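Local coordinates for protein 455aa long hypothetical phospho-sugar mutase (Sulfolobus tokodaii, PDB 2F7L) that interconverts the 6-phosphates and 1-phosphates of glucosamine and of galactosamine, a magnesium-dependent step toward UDP-N-acetylglucosamine and UDP-N-acetylgalactosamine, at residues 40-45 and 92-97; 45-50 and 102-107; 78-83 and 113-118. One frame throughout, in Å; residues are numbered along the deposited sequence.

All three contacts lie in the first alpha/beta/alpha domain. Contact 1 is core, a parallel strand pair inside the mixed sheet, with backbone hydrogen bonds and aliphatic side chains. Contact 2 begins where its first strand ends: the two share Asp45, and strand 103-109 is the antiparallel neighbour of strand 90-94, but here an arginine and backbone carbonyls do the work, and Ala48 and Pro102 reach the surface. Contact 3 is buried too, yet holds a helix against a loop, through a weak glutamine-glutamate bond and a glycine backbone. Leu79 and Ala82 of its helix cover Gly43 and Leu41 of contact 1, and Glu115 touches Lys107 of segment 102-107.

Contact 1: 40-45 and 92-97; sequences ILVGRD and VVITAS
Val42 with Val92, Gly43 with Val93 and Arg44 with Ile94 are the paired residues of two neighbouring parallel strands, 39-44 and 90-94, in the central mixed sheet of the first alpha/beta/alpha domain. The backbone bonds run as a ladder: Val92 N gives to Leu41 O at 3.0 Å, Gly43 N to Val92 O, Ile94 N to Gly43 O, and Asp45 N to Ile94 O at 3.2 Å. Two CA-H...O contacts, from Val42 to Val92 O and from Val93 to Gly43 O, lie among them.

Apolar contacts are made by branched aliphatic residues, which suit extended strands in a buried sheet. Ile40 CG2 meets Val92 CG1 at 3.8 Å, the two side chains crossing at about a right angle, and Val42 CG1 lies 4.1 Å from Ile94 CD1 on the face covered by helix 50-63. Helix 76-86 covers the face of Val93; there Gly43, having no side chain, lets Leu79 CG come within 3.9 Å of its CA.

Polar groups take over where the strands end, near Ser97, by similarity the residue phosphorylated in catalysis and unmodified here. Thr95 OG1 donates to Asp45 OD2 at 2.7 Å, arriving from above the carboxylate plane, 53° out of it. Asp45 OD2 also pairs with Arg47, so an alanine here would probably leave the Thr95 hydroxyl without this acceptor and Arg47 NE without its charged partner. Thr95 further touches Asp243, a magnesium ligand by similarity. With OG1 anti to the backbone N (chi1 -168°), the same hydroxyl closes an ST turn, Ser97 N giving to Thr95 OG1 at 3.3 Å.

Contact 2: 45-50 and 102-107; sequences DVRAGG and PYNGIK
Arg47 reaches over the first residues of strand 103-109, and its NH1 gives a weak hydrogen bond to Tyr103 O at 3.1 Å, bent to 133° at the hydrogen. The same carbonyl oxygen is 3.4 Å from Arg47 CD, so it meets the aliphatic chain as well as the charged head. Beside it, the side chains of Arg47 and Asn104 slide past each other in opposite directions, with Arg47 CB 3.7 Å from Asn104 CG and the guanidinium and amide planes 51° apart. An arginine suits this place because its long methylene chain can cover the amide while its head reaches several acceptors beyond.

Those acceptors form the next shell. Arg47 NE makes a salt bridge with Asp45 OD2 at 3.0 Å, NH2 bonds to the carbonyl oxygens of Ser97 and Asn99, and NH1 also to that of Pro100. Four groups of the chain thus fix the rotation of the guanidinium, in addition to the weak bond to Tyr103.

Further out, local turns set the backbone of 45-50. Arg47 N donates to Asp45 OD1 at 2.8 Å, an Asx turn, so one carboxylate grips both the backbone N and NE of Arg47. A type I beta turn follows from Arg47 to Gly50, closed by Gly50 N to Arg47 O at 3.0 Å; Gly49 adds no side chain on the side facing Asn104. This is consistent with a second-shell role in the active site of a phosphohexose mutase: Arg47 gathers the backbone of the loop carrying Ser97, by similarity the phosphoserine.

Contact 3: 78-83 and 113-118; sequences ALQYAV and GIEIRR
Gln80, on helix 76-86 of the first alpha/beta/alpha domain, reaches Glu115, in the loop that follows strand 103-109 of the same domain, the two side chains crossing obliquely. NE2 gives a weak hydrogen bond to Glu115 OE1 at 3.2 Å, with the amide and carboxylate planes turned 55° apart. Gln80 CG stands beside its own backbone N (chi1 -67°) and the chain is extended beyond it, which suits a glutamine that must span from a helix to a loop.

On the way, Gly113 O lies against the CB, CG and CD of Gln80, nearest to CB at 3.2 Å. Gly113 itself lies close to the helix, its CA 4.8 Å from that of Gln80. Its positive phi (97°) would jam a CB against the preceding carbonyl, and that CB would also come to about 3.5 Å from Gln80 O; glycine avoids both. About one turn further along, Val83 lies near Gly113, and it also packs on Val109 and Tyr88.

Glu115 is bent at chi2 and also touches Val310 of helix 309-318 and Lys107, which forms salt bridges with Asp243 and Asp245, magnesium ligands by similarity. The chemistry implies that helix and loop are joined by one weak bond from a neutral amide to a probably charged carboxylate, together with close backbone approach; the Glu115 carboxylate meets the glutamine amide with OE1 and packs with OE2 on the methylene chain of Lys107.

Contact 1: 40-45 and 92-97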
loop_
_atom_site.group_PDB
_atom_site.type_symbol
_atom_site.label_atom_id
_atom_site.label_comp_id
_atom_site.label_asym_id
_atom_site.label_seq_id
_atom_site.Cartn_x
_atom_site.Cartn_y
_atom_site.Cartn_z
ATOM N N ILE A 40 5.092 16.189 16.526
ATOM C CA ILE A 40 4.494 15.643 15.306
ATOM C C ILE A 40 5.216 15.971 14.029
ATOM O O ILE A 40 5.445 17.131 13.716
ATOM C CB ILE A 40 3.011 16.105 15.130
ATOM C CG1 ILE A 40 2.161 15.682 16.332
ATOM C CG2 ILE A 40 2.438 15.507 13.863
ATOM C CD1 ILE A 40 2.118 14.203 16.565
ATOM N N LEU A 41 5.541 14.941 13.266
ATOM C CA LEU A 41 6.255 15.124 12.009
ATOM C C LEU A 41 5.269 15.285 10.838
ATOM O O LEU A 41 4.382 14.454 10.648
ATOM C CB LEU A 41 7.152 13.910 11.778
ATOM C CG LEU A 41 8.386 13.984 10.878
ATOM C CD1 LEU A 41 8.386 12.775 9.969
ATOM C CD2 LEU A 41 8.404 15.252 10.051
ATOM N N VAL A 42 5.427 16.345 10.053
ATOM C CA VAL A 42 4.551 16.590 8.906
ATOM C C VAL A 42 5.321 16.453 7.599
ATOM O O VAL A 42 6.347 17.089 7.423
ATOM C CB VAL A 42 3.943 18.012 8.953
ATOM C CG1 VAL A 42 3.051 18.230 7.754
ATOM C CG2 VAL A 42 3.167 18.212 10.251
ATOM N N GLY A 43 4.828 15.626 6.680
ATOM C CA GLY A 43 5.513 15.435 5.402
ATOM C C GLY A 43 4.516 15.374 4.261
ATOM O O GLY A 43 3.317 15.421 4.520
ATOM N N ARG A 44 4.977 15.260 3.014
ATOM C CA ARG A 44 4.045 15.227 1.867
ATOM C C ARG A 44 4.552 14.532 0.613
ATOM O O ARG A 44 5.753 14.382 0.408
ATOM C CB ARG A 44 3.642 16.647 1.466
ATOM C CG ARG A 44 4.686 17.378 0.642
ATOM C CD ARG A 44 4.274 18.820 0.467
ATOM N NE ARG A 44 4.486 19.283 -0.897
ATOM C CZ ARG A 44 5.590 19.895 -1.319
ATOM N NH1 ARG A 44 6.595 20.126 -0.468
ATOM N NH2 ARG A 44 5.691 20.271 -2.597
ATOM N N ASP A 45 3.627 14.098 -0.229
ATOM C CA ASP A 45 4.044 13.482 -1.459
ATOM C C ASP A 45 4.097 14.609 -2.499
ATOM O O ASP A 45 4.167 15.787 -2.152
ATOM C CB ASP A 45 3.094 12.357 -1.863
ATOM C CG ASP A 45 1.758 12.862 -2.362
ATOM O OD1 ASP A 45 1.579 14.097 -2.491
ATOM O OD2 ASP A 45 0.888 12.008 -2.633
ATOM N N VAL A 92 1.557 13.389 10.320
ATOM C CA VAL A 92 0.488 13.516 9.363
ATOM C C VAL A 92 1.115 13.768 7.988
ATOM O O VAL A 92 1.916 14.678 7.809
ATOM C CB VAL A 92 -0.531 14.610 9.793
ATOM C CG1 VAL A 92 0.047 15.439 10.876
ATOM C CG2 VAL A 92 -0.961 15.445 8.610
ATOM N N VAL A 93 0.774 12.896 7.040
ATOM C CA VAL A 93 1.253 12.952 5.661
ATOM C C VAL A 93 0.138 13.506 4.726
ATOM O O VAL A 93 -1.026 13.065 4.780
ATOM C CB VAL A 93 1.638 11.524 5.166
ATOM C CG1 VAL A 93 2.252 11.605 3.821
ATOM C CG2 VAL A 93 2.565 10.855 6.121
ATOM N N ILE A 94 0.503 14.460 3.870
ATOM C CA ILE A 94 -0.433 15.061 2.913
ATOM C C ILE A 94 -0.330 14.220 1.663
ATOM O O ILE A 94 0.618 14.373 0.894
ATOM C CB ILE A 94 -0.048 16.537 2.555
ATOM C CG1 ILE A 94 -0.316 17.469 3.738
ATOM C CG2 ILE A 94 -0.904 17.047 1.405
ATOM C CD1 ILE A 94 0.240 16.990 5.046
ATOM N N THR A 95 -1.317 13.349 1.456
ATOM C CA THR A 95 -1.303 12.439 0.313
ATOM C C THR A 95 -2.665 11.840 -0.024
ATOM O O THR A 95 -3.545 11.732 0.836
ATOM C CB THR A 95 -0.319 11.268 0.586
ATOM O OG1 THR A 95 -0.086 10.527 -0.618
ATOM C CG2 THR A 95 -0.889 10.328 1.668
ATOM N N ALA A 96 -2.828 11.440 -1.284
ATOM C CA ALA A 96 -4.075 10.809 -1.736
ATOM C C ALA A 96 -3.751 9.400 -2.242
ATOM O O ALA A 96 -4.429 8.850 -3.100
ATOM C CB ALA A 96 -4.751 11.643 -2.840
ATOM N N SER A 97 -2.687 8.833 -1.694
ATOM C CA SER A 97 -2.248 7.485 -2.030
ATOM C C SER A 97 -2.097 7.231 -3.545
ATOM O O SER A 97 -1.127 7.685 -4.174
ATOM C CB SER A 97 -3.222 6.468 -1.396
ATOM O OG SER A 97 -2.660 5.158 -1.288
#

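Contact 2: 45-50 and 102-107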
loop_
_atom_site.group_PDB
_atom_site.type_symbol
_atom_site.label_atom_id
_atom_site.label_comp_id
_atom_site.label_asym_id
_atom_site.label_seq_id
_atom_site.Cartn_x
_atom_site.Cartn_y
_atom_site.Cartn_z
ATOM N N ASP A 45 3.627 14.098 -0.229
ATOM C CA ASP A 45 4.044 13.482 -1.459
ATOM C C ASP A 45 4.097 14.609 -2.499
ATOM O O ASP A 45 4.167 15.787 -2.152
ATOM C CB ASP A 45 3.094 12.357 -1.863
ATOM C CG ASP A 45 1.758 12.862 -2.362
ATOM O OD1 ASP A 45 1.579 14.097 -2.491
ATOM O OD2 ASP A 45 0.888 12.008 -2.633
ATOM N N VAL A 46 4.039 14.287 -3.774
ATOM C CA VAL A 46 4.178 15.349 -4.749
ATOM C C VAL A 46 2.933 16.104 -5.180
ATOM O O VAL A 46 3.042 17.123 -5.844
ATOM C CB VAL A 46 4.898 14.799 -6.024
ATOM C CG1 VAL A 46 3.910 14.024 -6.904
ATOM C CG2 VAL A 46 5.555 15.929 -6.791
ATOM N N ARG A 47 1.765 15.638 -4.774
ATOM C CA ARG A 47 0.493 16.219 -5.220
ATOM C C ARG A 47 0.198 17.722 -5.249
ATOM O O ARG A 47 0.794 18.526 -4.563
ATOM C CB ARG A 47 -0.653 15.500 -4.510
ATOM C CG ARG A 47 -0.760 14.055 -4.874
ATOM C CD ARG A 47 -1.572 13.310 -3.853
ATOM N NE ARG A 47 -1.649 11.884 -4.168
ATOM C CZ ARG A 47 -2.335 11.374 -5.194
ATOM N NH1 ARG A 47 -3.018 12.174 -6.015
ATOM N NH2 ARG A 47 -2.325 10.058 -5.403
ATOM N N ALA A 48 -0.770 18.061 -6.087
ATOM C CA ALA A 48 -1.242 19.411 -6.319
ATOM C C ALA A 48 -1.441 20.346 -5.123
ATOM O O ALA A 48 -1.023 21.503 -5.167
ATOM C CB ALA A 48 -2.515 19.353 -7.136
ATOM N N GLY A 49 -2.068 19.934 -4.045
ATOM C CA GLY A 49 -2.193 20.965 -3.012
ATOM C C GLY A 49 -1.084 20.988 -1.968
ATOM O O GLY A 49 -1.240 21.548 -0.881
ATOM N N GLY A 50 0.030 20.371 -2.329
ATOM C CA GLY A 50 1.180 20.205 -1.462
ATOM C C GLY A 50 1.579 21.218 -0.425
ATOM O O GLY A 50 1.494 20.959 0.774
ATOM N N PRO A 102 -5.942 14.971 -9.472
ATOM C CA PRO A 102 -6.609 16.070 -8.764
ATOM C C PRO A 102 -6.921 15.856 -7.280
ATOM O O PRO A 102 -7.381 16.774 -6.600
ATOM C CB PRO A 102 -7.845 16.347 -9.639
ATOM C CG PRO A 102 -8.132 15.021 -10.238
ATOM C CD PRO A 102 -6.781 14.439 -10.560
ATOM N N TYR A 103 -6.635 14.663 -6.778
ATOM C CA TYR A 103 -6.891 14.355 -5.378
ATOM C C TYR A 103 -5.706 14.605 -4.452
ATOM O O TYR A 103 -4.548 14.651 -4.878
ATOM C CB TYR A 103 -7.272 12.880 -5.219
ATOM C CG TYR A 103 -8.638 12.533 -5.714
ATOM C CD1 TYR A 103 -9.687 12.312 -4.826
ATOM C CD2 TYR A 103 -8.902 12.476 -7.084
ATOM C CE1 TYR A 103 -10.979 12.046 -5.293
ATOM C CE2 TYR A 103 -10.189 12.218 -7.564
ATOM C CZ TYR A 103 -11.223 12.008 -6.666
ATOM O OH TYR A 103 -12.498 11.800 -7.153
ATOM N N ASN A 104 -6.022 14.756 -3.172
ATOM C CA ASN A 104 -5.026 14.894 -2.126
ATOM C C ASN A 104 -5.761 14.579 -0.838
ATOM O O ASN A 104 -6.978 14.534 -0.840
ATOM C CB ASN A 104 -4.416 16.280 -2.103
ATOM C CG ASN A 104 -2.954 16.248 -1.674
ATOM O OD1 ASN A 104 -2.170 17.146 -1.998
ATOM N ND2 ASN A 104 -2.587 15.214 -0.944
ATOM N N GLY A 105 -5.050 14.323 0.247
ATOM C CA GLY A 105 -5.736 13.999 1.478
ATOM C C GLY A 105 -4.884 14.030 2.729
ATOM O O GLY A 105 -3.755 14.524 2.736
ATOM N N ILE A 106 -5.418 13.494 3.808
ATOM C CA ILE A 106 -4.684 13.500 5.039
ATOM C C ILE A 106 -4.585 12.123 5.603
ATOM O O ILE A 106 -5.597 11.466 5.790
ATOM C CB ILE A 106 -5.378 14.361 6.087
ATOM C CG1 ILE A 106 -5.523 15.799 5.585
ATOM C CG2 ILE A 106 -4.602 14.312 7.384
ATOM C CD1 ILE A 106 -4.230 16.560 5.539
ATOM N N LYS A 107 -3.366 11.667 5.849
ATOM C CA LYS A 107 -3.138 10.370 6.477
ATOM C C LYS A 107 -2.585 10.747 7.855
ATOM O O LYS A 107 -1.896 11.767 8.008
ATOM C CB LYS A 107 -2.088 9.555 5.719
ATOM C CG LYS A 107 -2.654 8.518 4.757
ATOM C CD LYS A 107 -1.547 7.691 4.109
ATOM C CE LYS A 107 -2.087 6.791 2.984
ATOM N NZ LYS A 107 -1.024 6.162 2.090
#

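Contact 3: 78-83 and 113-118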
loop_
_atom_site.group_PDB
_atom_site.type_symbol
_atom_site.label_atom_id
_atom_site.label_comp_id
_atom_site.label_asym_id
_atom_site.label_seq_id
_atom_site.Cartn_x
_atom_site.Cartn_y
_atom_site.Cartn_z
ATOM N N ALA A 78 8.624 6.169 4.292
ATOM C CA ALA A 78 9.747 6.966 4.779
ATOM C C ALA A 78 9.359 7.869 5.957
ATOM O O ALA A 78 10.044 7.894 6.985
ATOM C CB ALA A 78 10.305 7.818 3.655
ATOM N N LEU A 79 8.273 8.628 5.792
ATOM C CA LEU A 79 7.782 9.513 6.841
ATOM C C LEU A 79 7.423 8.647 8.048
ATOM O O LEU A 79 7.801 8.934 9.173
ATOM C CB LEU A 79 6.529 10.250 6.362
ATOM C CG LEU A 79 6.516 11.665 5.774
ATOM C CD1 LEU A 79 7.881 12.267 5.869
ATOM C CD2 LEU A 79 6.006 11.635 4.328
ATOM N N GLN A 80 6.677 7.584 7.804
ATOM C CA GLN A 80 6.276 6.696 8.872
ATOM C C GLN A 80 7.489 6.129 9.583
ATOM O O GLN A 80 7.538 6.079 10.818
ATOM C CB GLN A 80 5.433 5.556 8.311
ATOM C CG GLN A 80 4.108 6.004 7.767
ATOM C CD GLN A 80 3.398 4.898 7.043
ATOM O OE1 GLN A 80 3.909 4.364 6.048
ATOM N NE2 GLN A 80 2.215 4.535 7.530
ATOM N N TYR A 81 8.463 5.686 8.795
ATOM C CA TYR A 81 9.676 5.122 9.354
ATOM C C TYR A 81 10.345 6.161 10.269
ATOM O O TYR A 81 10.919 5.829 11.322
ATOM C CB TYR A 81 10.633 4.703 8.233
ATOM C CG TYR A 81 11.828 3.972 8.783
ATOM C CD1 TYR A 81 11.690 2.693 9.330
ATOM C CD2 TYR A 81 13.086 4.600 8.843
ATOM C CE1 TYR A 81 12.762 2.064 9.923
ATOM C CE2 TYR A 81 14.164 3.982 9.426
ATOM C CZ TYR A 81 14.003 2.713 9.960
ATOM O OH TYR A 81 15.096 2.060 10.475
ATOM N N ALA A 82 10.262 7.423 9.856
ATOM C CA ALA A 82 10.816 8.514 10.631
ATOM C C ALA A 82 10.099 8.609 11.985
ATOM O O ALA A 82 10.747 8.599 13.039
ATOM C CB ALA A 82 10.683 9.809 9.871
ATOM N N VAL A 83 8.773 8.680 11.981
ATOM C CA VAL A 83 8.075 8.771 13.254
ATOM C C VAL A 83 8.316 7.509 14.078
ATOM O O VAL A 83 8.425 7.557 15.309
ATOM C CB VAL A 83 6.557 9.016 13.060
ATOM C CG1 VAL A 83 6.043 8.133 12.001
ATOM C CG2 VAL A 83 5.811 8.769 14.356
ATOM N N GLY A 113 4.266 4.173 14.069
ATOM C CA GLY A 113 4.713 4.239 12.690
ATOM C C GLY A 113 3.669 3.761 11.706
ATOM O O GLY A 113 3.836 3.869 10.494
ATOM N N ILE A 114 2.580 3.226 12.231
ATOM C CA ILE A 114 1.499 2.741 11.400
ATOM C C ILE A 114 0.391 3.797 11.423
ATOM O O ILE A 114 0.348 4.631 12.305
ATOM C CB ILE A 114 0.961 1.421 11.974
ATOM C CG1 ILE A 114 2.141 0.547 12.390
ATOM C CG2 ILE A 114 0.089 0.698 10.947
ATOM C CD1 ILE A 114 1.748 -0.757 13.039
ATOM N N GLU A 115 -0.496 3.782 10.444
ATOM C CA GLU A 115 -1.605 4.730 10.454
ATOM C C GLU A 115 -2.460 4.414 11.686
ATOM O O GLU A 115 -2.485 3.281 12.175
ATOM C CB GLU A 115 -2.429 4.560 9.191
ATOM C CG GLU A 115 -1.925 3.414 8.353
ATOM C CD GLU A 115 -1.077 3.866 7.180
ATOM O OE1 GLU A 115 -0.377 3.002 6.594
ATOM O OE2 GLU A 115 -1.132 5.074 6.838
ATOM N N ILE A 116 -3.161 5.419 12.194
ATOM C CA ILE A 116 -3.987 5.232 13.381
ATOM C C ILE A 116 -5.065 4.177 13.187
ATOM O O ILE A 116 -5.599 4.022 12.089
ATOM C CB ILE A 116 -4.648 6.577 13.831
ATOM C CG1 ILE A 116 -5.397 7.212 12.653
ATOM C CG2 ILE A 116 -3.575 7.534 14.372
ATOM C CD1 ILE A 116 -6.238 8.423 12.998
ATOM N N ARG A 117 -5.351 3.444 14.260
ATOM C CA ARG A 117 -6.380 2.419 14.254
ATOM C C ARG A 117 -7.723 3.107 14.034
ATOM O O ARG A 117 -7.838 4.317 14.227
ATOM C CB ARG A 117 -6.392 1.684 15.587
ATOM C CG ARG A 117 -5.266 0.681 15.755
ATOM C CD ARG A 117 -5.067 0.307 17.216
ATOM N NE ARG A 117 -4.061 -0.738 17.365
ATOM C CZ ARG A 117 -4.208 -1.982 16.907
ATOM N NH1 ARG A 117 -5.324 -2.320 16.273
ATOM N NH2 ARG A 117 -3.254 -2.892 17.093
ATOM N N ARG A 118 -8.741 2.341 13.647
ATOM C CA ARG A 118 -10.060 2.923 13.374
ATOM C C ARG A 118 -10.748 3.567 14.576
ATOM O O ARG A 118 -11.366 4.626 14.461
ATOM C CB ARG A 118 -10.962 1.880 12.723
ATOM C CG ARG A 118 -10.317 1.227 11.495
ATOM C CD ARG A 118 -9.545 2.243 10.606
ATOM N NE ARG A 118 -9.050 1.645 9.353
ATOM C CZ ARG A 118 -8.089 0.719 9.277
ATOM N NH1 ARG A 118 -7.500 0.278 10.388
ATOM N NH2 ARG A 118 -7.731 0.213 8.093
#